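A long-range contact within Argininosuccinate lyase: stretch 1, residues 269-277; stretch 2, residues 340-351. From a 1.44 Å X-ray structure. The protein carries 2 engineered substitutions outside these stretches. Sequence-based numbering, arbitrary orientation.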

# COMPACT_ATOMS: atom_id res chain seq x y z
N VAL A 269 -2.44 22.22 -26.97
CA VAL A 269 -3.86 22.25 -27.33
C VAL A 269 -4.74 22.83 -26.23
O VAL A 269 -5.94 23.05 -26.47
CB VAL A 269 -4.40 20.89 -27.79
CG1 VAL A 269 -3.72 20.48 -29.10
CG2 VAL A 269 -4.22 19.88 -26.70
N ALA A 270 -4.19 23.08 -25.04
CA ALA A 270 -4.92 23.82 -24.03
C ALA A 270 -3.90 24.61 -23.22
O ALA A 270 -2.71 24.30 -23.21
CB ALA A 270 -5.72 22.92 -23.08
N GLU A 271 -4.39 25.65 -22.56
CA GLU A 271 -3.57 26.47 -21.68
C GLU A 271 -4.30 26.70 -20.38
O GLU A 271 -5.50 27.02 -20.38
CB GLU A 271 -3.26 27.81 -22.35
CG GLU A 271 -2.21 28.62 -21.60
CD GLU A 271 -1.74 29.87 -22.35
OE1 GLU A 271 -1.09 30.72 -21.70
OE2 GLU A 271 -1.99 30.00 -23.57
N LEU A 272 -3.60 26.53 -19.26
CA LEU A 272 -4.18 26.86 -17.98
C LEU A 272 -4.42 28.36 -17.89
O LEU A 272 -3.63 29.17 -18.39
CB LEU A 272 -3.22 26.48 -16.87
CG LEU A 272 -3.04 24.99 -16.63
CD1 LEU A 272 -1.90 24.74 -15.64
CD2 LEU A 272 -4.32 24.33 -16.12
N ASP A 273 -5.49 28.74 -17.21
CA ASP A 273 -5.63 30.14 -16.82
C ASP A 273 -4.41 30.54 -15.98
O ASP A 273 -3.91 29.76 -15.17
CB ASP A 273 -6.90 30.35 -16.00
CG ASP A 273 -7.25 31.81 -15.87
OD1 ASP A 273 -7.84 32.36 -16.83
OD2 ASP A 273 -6.90 32.41 -14.83
N ALA A 274 -3.95 31.78 -16.18
CA ALA A 274 -2.82 32.29 -15.43
C ALA A 274 -2.99 32.10 -13.93
O ALA A 274 -2.01 31.87 -13.22
CB ALA A 274 -2.66 33.79 -15.70
N SER A 275 -4.22 32.19 -13.43
CA SER A 275 -4.49 32.08 -12.00
C SER A 275 -4.32 30.67 -11.47
O SER A 275 -4.40 30.48 -10.25
CB SER A 275 -5.90 32.59 -11.69
OG SER A 275 -6.91 31.76 -12.24
N PHE A 276 -4.09 29.69 -12.34
CA PHE A 276 -3.86 28.31 -11.93
C PHE A 276 -2.47 27.82 -12.31
O PHE A 276 -2.20 26.61 -12.19
CB PHE A 276 -4.96 27.40 -12.49
CG PHE A 276 -6.25 27.52 -11.75
CD1 PHE A 276 -6.42 26.87 -10.54
CD2 PHE A 276 -7.25 28.35 -12.21
CE1 PHE A 276 -7.59 27.02 -9.83
CE2 PHE A 276 -8.42 28.50 -11.49
CZ PHE A 276 -8.59 27.84 -10.30
N ALA A 277 -1.57 28.72 -12.69
CA ALA A 277 -0.21 28.36 -13.04
C ALA A 277 0.76 29.20 -12.23
O ALA A 277 0.44 30.29 -11.77
CB ALA A 277 0.05 28.62 -14.53
N HIS A 340 -11.38 21.41 -5.25
CA HIS A 340 -11.64 22.81 -5.56
C HIS A 340 -10.69 23.32 -6.64
O HIS A 340 -11.12 24.00 -7.58
CB HIS A 340 -11.49 23.64 -4.29
CG HIS A 340 -12.61 23.48 -3.33
ND1 HIS A 340 -12.53 23.90 -2.01
CD2 HIS A 340 -13.86 22.97 -3.48
CE1 HIS A 340 -13.67 23.65 -1.40
NE2 HIS A 340 -14.50 23.09 -2.27
N ALA A 341 -9.40 22.99 -6.54
CA ALA A 341 -8.45 23.44 -7.54
C ALA A 341 -8.83 22.92 -8.93
O ALA A 341 -8.82 23.67 -9.91
CB ALA A 341 -7.04 22.98 -7.17
N MET A 342 -9.18 21.64 -9.03
CA MET A 342 -9.51 21.07 -10.34
C MET A 342 -10.85 21.59 -10.85
O MET A 342 -11.04 21.71 -12.07
CB MET A 342 -9.46 19.54 -10.27
CG MET A 342 -8.04 19.00 -10.13
SD MET A 342 -6.94 19.52 -11.48
CE MET A 342 -7.82 18.83 -12.89
N THR A 343 -11.77 21.94 -9.94
CA THR A 343 -13.01 22.61 -10.34
C THR A 343 -12.68 23.92 -11.05
O THR A 343 -13.21 24.19 -12.14
CB THR A 343 -13.87 22.88 -9.10
OG1 THR A 343 -14.22 21.63 -8.47
CG2 THR A 343 -15.16 23.64 -9.44
N GLY A 344 -11.78 24.72 -10.47
CA GLY A 344 -11.40 25.97 -11.10
C GLY A 344 -10.57 25.79 -12.36
O GLY A 344 -10.74 26.54 -13.32
N VAL A 345 -9.68 24.80 -12.37
CA VAL A 345 -8.92 24.49 -13.58
C VAL A 345 -9.86 24.21 -14.74
O VAL A 345 -9.67 24.72 -15.86
CB VAL A 345 -7.98 23.29 -13.33
CG1 VAL A 345 -7.50 22.72 -14.67
CG2 VAL A 345 -6.80 23.71 -12.49
N VAL A 346 -10.86 23.36 -14.51
CA VAL A 346 -11.78 22.99 -15.58
C VAL A 346 -12.60 24.19 -16.01
O VAL A 346 -12.72 24.49 -17.21
CB VAL A 346 -12.67 21.80 -15.14
CG1 VAL A 346 -13.84 21.64 -16.10
CG2 VAL A 346 -11.85 20.52 -15.01
N ARG A 347 -13.16 24.92 -15.05
CA ARG A 347 -13.97 26.08 -15.39
C ARG A 347 -13.21 27.06 -16.27
O ARG A 347 -13.76 27.60 -17.25
CB ARG A 347 -14.45 26.76 -14.11
CG ARG A 347 -15.23 28.04 -14.39
CD ARG A 347 -15.71 28.71 -13.10
NE ARG A 347 -14.60 29.20 -12.28
CZ ARG A 347 -14.18 28.64 -11.15
NH1 ARG A 347 -14.75 27.55 -10.67
NH2 ARG A 347 -13.17 29.20 -10.50
N THR A 348 -11.94 27.30 -15.94
CA THR A 348 -11.19 28.37 -16.58
C THR A 348 -10.25 27.91 -17.67
O THR A 348 -9.53 28.74 -18.23
CB THR A 348 -10.40 29.17 -15.53
OG1 THR A 348 -9.42 28.34 -14.89
CG2 THR A 348 -11.32 29.73 -14.47
N LEU A 349 -10.24 26.62 -18.00
CA LEU A 349 -9.30 26.12 -19.00
C LEU A 349 -9.53 26.78 -20.36
O LEU A 349 -10.67 27.00 -20.78
CB LEU A 349 -9.44 24.61 -19.15
CG LEU A 349 -8.36 23.90 -19.95
CD1 LEU A 349 -7.02 23.97 -19.26
CD2 LEU A 349 -8.76 22.44 -20.16
N HIS A 350 -8.43 27.11 -21.03
CA HIS A 350 -8.49 27.73 -22.35
C HIS A 350 -8.09 26.73 -23.43
O HIS A 350 -6.90 26.56 -23.71
CB HIS A 350 -7.55 28.95 -22.39
CG HIS A 350 -7.84 29.96 -21.33
ND1 HIS A 350 -8.79 30.94 -21.49
CD2 HIS A 350 -7.30 30.15 -20.10
CE1 HIS A 350 -8.84 31.68 -20.39
NE2 HIS A 350 -7.95 31.21 -19.53
N PRO A 351 -9.04 26.09 -24.11
CA PRO A 351 -8.66 25.21 -25.23
C PRO A 351 -8.20 26.04 -26.42
O PRO A 351 -8.72 27.12 -26.69
CB PRO A 351 -9.95 24.46 -25.54
CG PRO A 351 -11.05 25.37 -25.09
CD PRO A 351 -10.50 26.13 -23.89
O HOH W 1 -7.41 26.76 -16.06

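Where does the largest bump find its hollow? Phe276 points toward the helix and gives up more surface to the contact than any other residue here. Its ring lies against Gly344, with CZ 3.5 Å from Gly344 CA, and the backbone of Gly344 and Val345 covers one ring face. The hollow exists because Gly344 has no side chain: a CB there would sit 2.3 Å from Phe276 CZ, a clash. Val345 flanks the ring, its CG2 3.7 Å from Phe276 CD1.

How do the aliphatic side chains close the buried side? Leu272 starts away from the other stretch, yet its end comes back, placing CD2 3.8 Å from Val345 CG1 and 4.2 Å from Leu349 CD1. The same Leu349 CD1 lies 4.2 Å from Ala270 CB. Ala270 and Pro351 form an antiparallel non-hydrogen-bonded pair, the narrow kind, with their CA atoms 4.2 Å apart.

What fixes the strands in register? Glu271 and His350 form an antiparallel pair, with hydrogen bonds from Glu271 N to His350 O (2.9 Å) and from His350 N to Glu271 O (3.0 Å). Pro351, lacking an amide hydrogen, suits the neighbouring non-hydrogen-bonded pair with Ala270.

How does Asp273 tie the polar parts together? Its OD1 accepts a hydrogen bond from His350 NE2 at 2.9 Å, meeting the imidazole at its edge, while its OD2 accepts from Ser275 N at 3.0 Å and from Ser275 OG at 2.7 Å, which braces the turn leading to Phe276. A water fills the remaining gap, accepting from Asp273 N (3.0 Å) and donating to Val345 O (3.1 Å) and Thr348 OG1 (2.8 Å). Thr348 OG1 in turn donates to Gly344 O at 2.7 Å, so this hydroxyl is satisfied even beside the Phe276 ring.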